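Aminoacyl-tRNA synthetase (PDB 5F9Z) probably catalyses the ATP-dependent attachment of proline to its tRNA, as a class II prolyl-tRNA synthetase whose active site here holds halofuginone and an ATP analogue. Local coordinates at residues E200-V208 with Q405-Q416; R368-R376 with M386-E394. All coordinates share one frame; numbering follows the deposited sequence.

Interaction 1: E200-V208 with Q405-Q416; sequences EDLLATPVV and QNRLLFKAKQRQ
Gln-405 and Gln-416, about three turns apart on helix 393-417, each give a side-chain amide to the backbone of 200-208, and Leu-408, Leu-409 and Ala-412 between them pack against Ala-204 and Pro-206. Gln-416 is extended, with CG anti to its backbone N (chi1 174°). Its CB lies near CG of the Pro-206 ring, CD passes alongside Pro-206 CB, and at the tip NE2 donates to Pro-206 O (3.0 Å) from above the carbonyl plane while OE1 meets a methyl, CG2 of Val-208. Gln-405 instead bends at chi2 (86°), which swings its NE2 to the last turn of the other helix. There it donates to Leu-202 O (3.1 Å); NE2 stands above the carbonyl plane, while Leu-202 O lies close to the amide plane of Gln-405. NE2 also donates to a water that in turn donates to Glu-200 O. The segment 200-208 is the end of helix 181-202 of the class II catalytic core and the turn after it, where Ala-204 takes positive phi and the chain heads into strand 208-211; the partner is the helix that leaves the anticodon-binding domain. Ala-204 CB sits over the helix surface, 3.9 Å from Leu-408 CB, and its carbonyl O receives a CA-H...O contact from Leu-409. CD1 of Leu-409 lies against that same carbonyl, and CD2 reaches Glu-200 O. One turn on, Ala-412 CB meets Pro-206 CD at 3.6 Å. Glu-200 OE1 accepts a straight bond from Val-207 N (3.2 Å), which pins the carboxylate across the turn; Lys-413, bent at chi2 and chi4, crosses the Glu-200 side chain at about a right angle and forms a salt bridge, Lys-413 NZ to Glu-200 OE1 at 3.4 Å, whose hydrogen bond is weak.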
loop_
_atom_site.group_PDB
_atom_site.type_symbol
_atom_site.label_atom_id
_atom_site.label_comp_id
_atom_site.label_asym_id
_atom_site.label_seq_id
_atom_site.Cartn_x
_atom_site.Cartn_y
_atom_site.Cartn_z
ATOM N N GLU A 200 5.300 5.810 -3.032
ATOM C CA GLU A 200 6.277 6.105 -4.073
ATOM C C GLU A 200 7.709 6.150 -3.543
ATOM O O GLU A 200 8.617 5.587 -4.160
ATOM C CB GLU A 200 5.924 7.425 -4.766
ATOM C CG GLU A 200 4.572 7.403 -5.465
ATOM C CD GLU A 200 4.495 8.374 -6.627
ATOM O OE1 GLU A 200 3.400 8.516 -7.213
ATOM O OE2 GLU A 200 5.528 8.990 -6.960
ATOM N N ASP A 201 7.934 6.815 -2.408
ATOM C CA ASP A 201 9.294 6.935 -1.893
ATOM C C ASP A 201 9.737 5.671 -1.166
ATOM O O ASP A 201 10.901 5.267 -1.274
ATOM C CB ASP A 201 9.406 8.147 -0.967
ATOM C CG ASP A 201 9.158 9.455 -1.688
ATOM O OD1 ASP A 201 9.582 9.582 -2.855
ATOM O OD2 ASP A 201 8.538 10.358 -1.088
ATOM N N LEU A 202 8.832 5.034 -0.426
ATOM C CA LEU A 202 9.189 3.862 0.364
ATOM C C LEU A 202 8.923 2.559 -0.386
ATOM O O LEU A 202 9.796 1.687 -0.450
ATOM C CB LEU A 202 8.428 3.875 1.694
ATOM C CG LEU A 202 8.828 2.832 2.737
ATOM C CD1 LEU A 202 10.207 3.140 3.305
ATOM C CD2 LEU A 202 7.790 2.750 3.848
ATOM N N LEU A 203 7.731 2.412 -0.960
ATOM C CA LEU A 203 7.340 1.185 -1.638
ATOM C C LEU A 203 7.612 1.214 -3.138
ATOM O O LEU A 203 7.354 0.212 -3.815
ATOM C CB LEU A 203 5.854 0.901 -1.394
ATOM C CG LEU A 203 5.412 0.842 0.069
ATOM C CD1 LEU A 203 3.918 0.588 0.163
ATOM C CD2 LEU A 203 6.188 -0.222 0.827
ATOM N N ALA A 204 8.116 2.332 -3.668
ATOM C CA ALA A 204 8.414 2.473 -5.096
ATOM C C ALA A 204 7.190 2.178 -5.959
ATOM O O ALA A 204 7.309 1.733 -7.104
ATOM C CB ALA A 204 9.592 1.584 -5.509
ATOM N N THR A 205 6.000 2.434 -5.417
ATOM C CA THR A 205 4.750 2.129 -6.097
ATOM C C THR A 205 4.085 3.420 -6.546
ATOM O O THR A 205 3.776 4.274 -5.701
ATOM C CB THR A 205 3.817 1.342 -5.178
ATOM O OG1 THR A 205 4.489 0.164 -4.712
ATOM C CG2 THR A 205 2.554 0.938 -5.924
ATOM N N PRO A 206 3.844 3.609 -7.842
ATOM C CA PRO A 206 3.226 4.859 -8.297
ATOM C C PRO A 206 1.743 4.900 -7.963
ATOM O O PRO A 206 1.030 3.901 -8.083
ATOM C CB PRO A 206 3.457 4.834 -9.812
ATOM C CG PRO A 206 3.506 3.382 -10.147
ATOM C CD PRO A 206 4.141 2.697 -8.960
ATOM N N VAL A 207 1.285 6.076 -7.532
ATOM C CA VAL A 207 -0.119 6.314 -7.226
ATOM C C VAL A 207 -0.518 7.664 -7.807
ATOM O O VAL A 207 0.323 8.520 -8.088
ATOM C CB VAL A 207 -0.415 6.275 -5.708
ATOM C CG1 VAL A 207 -0.180 4.876 -5.152
ATOM C CG2 VAL A 207 0.434 7.299 -4.973
ATOM N N VAL A 208 -1.823 7.844 -7.985
ATOM C CA VAL A 208 -2.385 9.067 -8.546
ATOM C C VAL A 208 -3.164 9.779 -7.449
ATOM O O VAL A 208 -4.166 9.254 -6.948
ATOM C CB VAL A 208 -3.281 8.777 -9.760
ATOM C CG1 VAL A 208 -3.910 10.063 -10.275
ATOM C CG2 VAL A 208 -2.480 8.095 -10.857
ATOM N N GLN A 405 16.171 1.285 -5.927
ATOM C CA GLN A 405 14.911 1.919 -5.552
ATOM C C GLN A 405 14.384 2.804 -6.676
ATOM O O GLN A 405 13.196 2.755 -7.017
ATOM C CB GLN A 405 15.104 2.732 -4.271
ATOM C CG GLN A 405 13.838 3.379 -3.734
ATOM C CD GLN A 405 13.043 2.450 -2.837
ATOM O OE1 GLN A 405 13.552 1.430 -2.376
ATOM N NE2 GLN A 405 11.788 2.803 -2.583
ATOM N N ASN A 406 15.257 3.624 -7.264
ATOM C CA ASN A 406 14.829 4.517 -8.336
ATOM C C ASN A 406 14.383 3.736 -9.566
ATOM O O ASN A 406 13.424 4.127 -10.242
ATOM C CB ASN A 406 15.958 5.486 -8.689
ATOM C CG ASN A 406 15.658 6.308 -9.927
ATOM O OD1 ASN A 406 14.930 7.299 -9.867
ATOM N ND2 ASN A 406 16.221 5.900 -11.058
ATOM N N ARG A 407 15.061 2.627 -9.869
ATOM C CA ARG A 407 14.718 1.849 -11.055
ATOM C C ARG A 407 13.348 1.195 -10.917
ATOM O O ARG A 407 12.587 1.132 -11.890
ATOM C CB ARG A 407 15.796 0.796 -11.318
ATOM C CG ARG A 407 15.496 -0.124 -12.491
ATOM C CD ARG A 407 16.654 -1.070 -12.779
ATOM N NE ARG A 407 17.001 -1.898 -11.627
ATOM C CZ ARG A 407 18.059 -1.692 -10.849
ATOM N NH1 ARG A 407 18.880 -0.682 -11.096
ATOM N NH2 ARG A 407 18.295 -2.498 -9.822
ATOM N N LEU A 408 13.017 0.702 -9.722
ATOM C CA LEU A 408 11.705 0.100 -9.507
ATOM C C LEU A 408 10.594 1.125 -9.696
ATOM O O LEU A 408 9.590 0.855 -10.365
ATOM C CB LEU A 408 11.627 -0.519 -8.112
ATOM C CG LEU A 408 12.415 -1.802 -7.850
ATOM C CD1 LEU A 408 12.082 -2.339 -6.468
ATOM C CD2 LEU A 408 12.123 -2.841 -8.919
ATOM N N LEU A 409 10.756 2.310 -9.106
ATOM C CA LEU A 409 9.725 3.336 -9.226
ATOM C C LEU A 409 9.608 3.837 -10.660
ATOM O O LEU A 409 8.497 4.072 -11.150
ATOM C CB LEU A 409 10.022 4.494 -8.273
ATOM C CG LEU A 409 9.038 5.666 -8.317
ATOM C CD1 LEU A 409 7.622 5.190 -8.033
ATOM C CD2 LEU A 409 9.451 6.751 -7.334
ATOM N N PHE A 410 10.740 4.001 -11.350
ATOM C CA PHE A 410 10.704 4.497 -12.722
ATOM C C PHE A 410 10.046 3.493 -13.660
ATOM O O PHE A 410 9.218 3.870 -14.497
ATOM C CB PHE A 410 12.121 4.829 -13.196
ATOM C CG PHE A 410 12.168 5.520 -14.530
ATOM C CD1 PHE A 410 12.266 4.788 -15.703
ATOM C CD2 PHE A 410 12.112 6.901 -14.611
ATOM C CE1 PHE A 410 12.308 5.421 -16.930
ATOM C CE2 PHE A 410 12.154 7.539 -15.837
ATOM C CZ PHE A 410 12.251 6.798 -16.996
ATOM N N LYS A 411 10.405 2.212 -13.542
ATOM C CA LYS A 411 9.808 1.200 -14.409
ATOM C C LYS A 411 8.336 0.989 -14.082
ATOM O O LYS A 411 7.515 0.792 -14.985
ATOM C CB LYS A 411 10.576 -0.116 -14.292
ATOM C CG LYS A 411 11.973 -0.074 -14.886
ATOM C CD LYS A 411 12.654 -1.430 -14.778
ATOM C CE LYS A 411 11.856 -2.503 -15.500
ATOM N NZ LYS A 411 12.491 -3.842 -15.370
ATOM N N ALA A 412 7.981 1.024 -12.796
ATOM C CA ALA A 412 6.576 0.926 -12.420
ATOM C C ALA A 412 5.789 2.144 -12.888
ATOM O O ALA A 412 4.587 2.036 -13.162
ATOM C CB ALA A 412 6.447 0.760 -10.909
ATOM N N LYS A 413 6.445 3.301 -12.987
ATOM C CA LYS A 413 5.759 4.513 -13.418
ATOM C C LYS A 413 5.396 4.444 -14.896
ATOM O O LYS A 413 4.263 4.754 -15.281
ATOM C CB LYS A 413 6.632 5.736 -13.135
ATOM C CG LYS A 413 5.916 6.865 -12.424
ATOM C CD LYS A 413 6.613 7.222 -11.119
ATOM C CE LYS A 413 5.982 8.450 -10.485
ATOM N NZ LYS A 413 4.500 8.329 -10.420
ATOM N N GLN A 414 6.346 4.040 -15.743
ATOM C CA GLN A 414 6.058 3.955 -17.171
ATOM C C GLN A 414 5.089 2.825 -17.495
ATOM O O GLN A 414 4.450 2.861 -18.552
ATOM C CB GLN A 414 7.355 3.802 -17.973
ATOM C CG GLN A 414 8.214 2.607 -17.605
ATOM C CD GLN A 414 9.565 2.635 -18.300
ATOM O OE1 GLN A 414 9.829 3.498 -19.136
ATOM N NE2 GLN A 414 10.428 1.687 -17.955
ATOM N N ARG A 415 4.958 1.831 -16.615
ATOM C CA ARG A 415 3.894 0.846 -16.775
ATOM C C ARG A 415 2.536 1.419 -16.392
ATOM O O ARG A 415 1.518 1.031 -16.977
ATOM C CB ARG A 415 4.191 -0.407 -15.946
ATOM C CG ARG A 415 4.904 -1.501 -16.725
ATOM C CD ARG A 415 5.011 -2.800 -15.936
ATOM N NE ARG A 415 6.040 -2.742 -14.901
ATOM C CZ ARG A 415 5.791 -2.668 -13.597
ATOM N NH1 ARG A 415 4.540 -2.647 -13.156
ATOM N NH2 ARG A 415 6.796 -2.622 -12.732
ATOM N N GLN A 416 2.497 2.337 -15.423
ATOM C CA GLN A 416 1.237 2.971 -15.055
ATOM C C GLN A 416 0.822 4.026 -16.074
ATOM O O GLN A 416 -0.370 4.167 -16.373
ATOM C CB GLN A 416 1.346 3.591 -13.661
ATOM C CG GLN A 416 0.125 4.398 -13.243
ATOM C CD GLN A 416 0.157 4.797 -11.783
ATOM O OE1 GLN A 416 0.325 5.970 -11.450
ATOM N NE2 GLN A 416 -0.011 3.819 -10.898
HETATM O O HOH W 1 11.061 4.850 -4.368
#

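Interaction 2: R368-R376 with M386-E394; sequences RDIEKRSVR and MDIPISELE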
loop_
_atom_site.group_PDB
_atom_site.type_symbol
_atom_site.label_atom_id
_atom_site.label_comp_id
_atom_site.label_asym_id
_atom_site.label_seq_id
_atom_site.Cartn_x
_atom_site.Cartn_y
_atom_site.Cartn_z
ATOM N N ARG A 368 38.105 -17.044 -6.153
ATOM C CA ARG A 368 38.532 -15.895 -6.946
ATOM C C ARG A 368 38.177 -14.581 -6.265
ATOM O O ARG A 368 38.921 -13.600 -6.385
ATOM C CB ARG A 368 37.904 -15.957 -8.339
ATOM N N ASP A 369 37.054 -14.540 -5.545
ATOM C CA ASP A 369 36.665 -13.320 -4.848
ATOM C C ASP A 369 37.551 -13.072 -3.633
ATOM O O ASP A 369 37.903 -11.924 -3.339
ATOM C CB ASP A 369 35.194 -13.404 -4.441
ATOM C CG ASP A 369 34.286 -13.729 -5.608
ATOM O OD1 ASP A 369 33.879 -12.792 -6.327
ATOM O OD2 ASP A 369 33.980 -14.923 -5.811
ATOM N N ILE A 370 37.918 -14.137 -2.917
ATOM C CA ILE A 370 38.827 -13.996 -1.782
ATOM C C ILE A 370 40.197 -13.527 -2.255
ATOM O O ILE A 370 40.857 -12.715 -1.595
ATOM C CB ILE A 370 38.925 -15.327 -1.013
ATOM C CG1 ILE A 370 37.540 -15.798 -0.570
ATOM C CG2 ILE A 370 39.854 -15.189 0.186
ATOM C CD1 ILE A 370 37.526 -17.211 -0.038
ATOM N N GLU A 371 40.639 -14.025 -3.411
ATOM C CA GLU A 371 41.981 -13.721 -3.894
ATOM C C GLU A 371 42.113 -12.257 -4.297
ATOM O O GLU A 371 43.166 -11.642 -4.087
ATOM C CB GLU A 371 42.324 -14.639 -5.067
ATOM C CG GLU A 371 43.750 -14.526 -5.569
ATOM C CD GLU A 371 44.040 -15.500 -6.696
ATOM O OE1 GLU A 371 43.127 -16.270 -7.063
ATOM O OE2 GLU A 371 45.176 -15.495 -7.213
ATOM N N LYS A 372 41.060 -11.682 -4.871
ATOM C CA LYS A 372 41.086 -10.304 -5.342
ATOM C C LYS A 372 40.601 -9.304 -4.301
ATOM O O LYS A 372 40.622 -8.099 -4.573
ATOM C CB LYS A 372 40.232 -10.168 -6.608
ATOM C CG LYS A 372 40.601 -11.136 -7.719
ATOM C CD LYS A 372 39.573 -11.102 -8.839
ATOM C CE LYS A 372 39.533 -9.742 -9.516
ATOM N NZ LYS A 372 40.821 -9.422 -10.194
ATOM N N ARG A 373 40.181 -9.769 -3.124
ATOM C CA ARG A 373 39.509 -8.927 -2.132
ATOM C C ARG A 373 38.362 -8.152 -2.777
ATOM O O ARG A 373 38.252 -6.929 -2.664
ATOM C CB ARG A 373 40.497 -7.992 -1.431
ATOM C CG ARG A 373 41.352 -8.691 -0.386
ATOM C CD ARG A 373 42.110 -7.705 0.487
ATOM N NE ARG A 373 41.230 -6.709 1.093
ATOM C CZ ARG A 373 40.466 -6.929 2.160
ATOM N NH1 ARG A 373 39.700 -5.960 2.641
ATOM N NH2 ARG A 373 40.458 -8.120 2.742
ATOM N N SER A 374 37.508 -8.895 -3.477
ATOM C CA SER A 374 36.353 -8.354 -4.173
ATOM C C SER A 374 35.187 -9.312 -3.974
ATOM O O SER A 374 35.354 -10.423 -3.466
ATOM C CB SER A 374 36.652 -8.142 -5.663
ATOM O OG SER A 374 35.547 -8.508 -6.472
ATOM N N VAL A 375 33.995 -8.876 -4.371
ATOM C CA VAL A 375 32.791 -9.687 -4.247
ATOM C C VAL A 375 32.011 -9.627 -5.552
ATOM O O VAL A 375 31.983 -8.590 -6.225
ATOM C CB VAL A 375 31.905 -9.234 -3.065
ATOM C CG1 VAL A 375 32.588 -9.533 -1.737
ATOM C CG2 VAL A 375 31.576 -7.758 -3.181
ATOM N N ARG A 376 31.388 -10.747 -5.910
ATOM C CA ARG A 376 30.523 -10.824 -7.079
ATOM C C ARG A 376 29.106 -10.434 -6.673
ATOM O O ARG A 376 28.478 -11.117 -5.857
ATOM C CB ARG A 376 30.547 -12.229 -7.678
ATOM C CG ARG A 376 29.483 -12.477 -8.737
ATOM C CD ARG A 376 29.596 -11.491 -9.890
ATOM N NE ARG A 376 30.898 -11.559 -10.547
ATOM C CZ ARG A 376 31.186 -12.379 -11.552
ATOM N NH1 ARG A 376 30.263 -13.208 -12.020
ATOM N NH2 ARG A 376 32.398 -12.371 -12.090
ATOM N N MET A 386 28.376 -7.601 -11.471
ATOM C CA MET A 386 29.542 -6.739 -11.352
ATOM C C MET A 386 30.426 -7.260 -10.230
ATOM O O MET A 386 29.974 -7.997 -9.350
ATOM C CB MET A 386 29.136 -5.286 -11.086
ATOM C CG MET A 386 28.461 -5.075 -9.741
ATOM S SD MET A 386 27.522 -3.539 -9.664
ATOM C CE MET A 386 26.197 -3.898 -10.813
ATOM N N ASP A 387 31.695 -6.867 -10.276
ATOM C CA ASP A 387 32.659 -7.179 -9.230
ATOM C C ASP A 387 33.074 -5.880 -8.553
ATOM O O ASP A 387 33.602 -4.975 -9.209
ATOM C CB ASP A 387 33.878 -7.907 -9.798
ATOM C CG ASP A 387 33.543 -9.298 -10.297
ATOM O OD1 ASP A 387 33.340 -10.200 -9.457
ATOM O OD2 ASP A 387 33.493 -9.494 -11.530
ATOM N N ILE A 388 32.832 -5.790 -7.255
ATOM C CA ILE A 388 33.126 -4.596 -6.465
ATOM C C ILE A 388 34.249 -4.935 -5.495
ATOM O O ILE A 388 34.129 -5.910 -4.744
ATOM C CB ILE A 388 31.888 -4.092 -5.702
ATOM C CG1 ILE A 388 30.710 -3.893 -6.659
ATOM C CG2 ILE A 388 32.206 -2.799 -4.969
ATOM C CD1 ILE A 388 30.968 -2.861 -7.734
ATOM N N PRO A 389 35.349 -4.182 -5.483
ATOM C CA PRO A 389 36.365 -4.388 -4.448
ATOM C C PRO A 389 35.784 -4.140 -3.064
ATOM O O PRO A 389 34.866 -3.334 -2.887
ATOM C CB PRO A 389 37.445 -3.359 -4.798
ATOM C CG PRO A 389 37.245 -3.079 -6.253
ATOM C CD PRO A 389 35.764 -3.181 -6.480
ATOM N N ILE A 390 36.330 -4.854 -2.077
ATOM C CA ILE A 390 35.837 -4.737 -0.706
ATOM C C ILE A 390 35.966 -3.300 -0.212
ATOM O O ILE A 390 35.099 -2.796 0.513
ATOM C CB ILE A 390 36.581 -5.727 0.211
ATOM C CG1 ILE A 390 36.230 -7.167 -0.172
ATOM C CG2 ILE A 390 36.250 -5.472 1.672
ATOM C CD1 ILE A 390 36.963 -8.212 0.639
ATOM N N SER A 391 37.034 -2.610 -0.620
ATOM C CA SER A 391 37.233 -1.226 -0.206
ATOM C C SER A 391 36.212 -0.275 -0.820
ATOM O O SER A 391 36.076 0.857 -0.346
ATOM C CB SER A 391 38.648 -0.770 -0.566
ATOM O OG SER A 391 38.874 -0.869 -1.961
ATOM N N GLU A 392 35.494 -0.703 -1.859
ATOM C CA GLU A 392 34.479 0.123 -2.501
ATOM C C GLU A 392 33.064 -0.198 -2.037
ATOM O O GLU A 392 32.127 0.499 -2.435
ATOM C CB GLU A 392 34.556 -0.027 -4.024
ATOM C CG GLU A 392 35.829 0.516 -4.655
ATOM C CD GLU A 392 35.801 0.443 -6.170
ATOM O OE1 GLU A 392 34.767 0.010 -6.725
ATOM O OE2 GLU A 392 36.807 0.818 -6.807
ATOM N N LEU A 393 32.889 -1.228 -1.206
ATOM C CA LEU A 393 31.547 -1.643 -0.808
ATOM C C LEU A 393 30.849 -0.571 0.018
ATOM O O LEU A 393 29.636 -0.368 -0.122
ATOM C CB LEU A 393 31.615 -2.955 -0.028
ATOM C CG LEU A 393 32.001 -4.188 -0.841
ATOM C CD1 LEU A 393 32.175 -5.391 0.068
ATOM C CD2 LEU A 393 30.949 -4.460 -1.901
ATOM N N GLU A 394 31.594 0.120 0.884
ATOM C CA GLU A 394 30.994 1.142 1.736
ATOM C C GLU A 394 30.304 2.221 0.909
ATOM O O GLU A 394 29.257 2.746 1.308
ATOM C CB GLU A 394 32.064 1.762 2.636
ATOM C CG GLU A 394 31.553 2.873 3.536
ATOM C CD GLU A 394 32.675 3.661 4.182
ATOM O OE1 GLU A 394 33.818 3.583 3.685
ATOM O OE2 GLU A 394 32.414 4.356 5.187
HETATM O O HOH W 2 39.262 -3.760 -1.819
#
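The guanidinium of Arg-373 carries Ile-390 CD1 over one face, offset toward the rim, and NH1 lies 3.6 Å from Ile-390 CG2; a salt bridge to Glu-325 on helix 317-332 holds the charge. The second guanidinium, that of Arg-376, has the carboxylate of Asp-387 at its edge. The grip is side-on and two-pronged: NE donates to OD1 (3.0 Å) almost in the guanidinium plane but from above the carboxylate plane, while NH2 takes the syn lone pair of OD2 at 3.1 Å. The two planes stand 64° apart, so this is a twisted pair and not a coplanar one. Bends at chi2 and chi3 (58° and 59°) bring CD of Arg-376 to Met-386 O and its NE to the carboxylate of Asp-387. Asp-369, held by OD2, which accepts from Gly-366 N, brings OD1 within 4.1 Å of Asp-387 OD1, a like-charged approach that the arginine may offset. Between the strands, Val-375 and Ile-388 form a hydrogen-bonded pair: Val-375 N to Ile-388 O is 3.0 Å and Ile-388 N to Val-375 O 3.1 Å. Ile-390 N continues the ladder to Arg-373 O at 2.9 Å. On the face opposite the salt bridge, Val-375 CG2 touches Leu-393 CD2 (3.6 Å), so Leu-393 of helix 393-417 packs on the strand pair. Helix 367-372 closes in a Schellman motif at Arg-373 and runs straight into strand 374-379, which pairs antiparallel with 385-389: a beta hairpin at the edge of the mixed five-stranded sheet of the class IIa anticodon-binding domain.

Overall arrangement
From the N terminus, the chain builds the class II catalytic core, and segment 200-208 ends helix 181-202 within it. The remainder of the core follows, then the anticodon-binding domain, where interaction 2 closes a short loop of nine residues at the hairpin 374-379/385-389. Helix 393-417 starts there and runs back toward the core; its later turns supply residues 405-416 and close the much longer loop of interaction 1. Interaction 2 is thus nested inside interaction 1. Their centres lie about 30 Å apart and they do not touch, yet the one helix serves both, fixed to the edge hairpin at its start and to the catalytic core near its end.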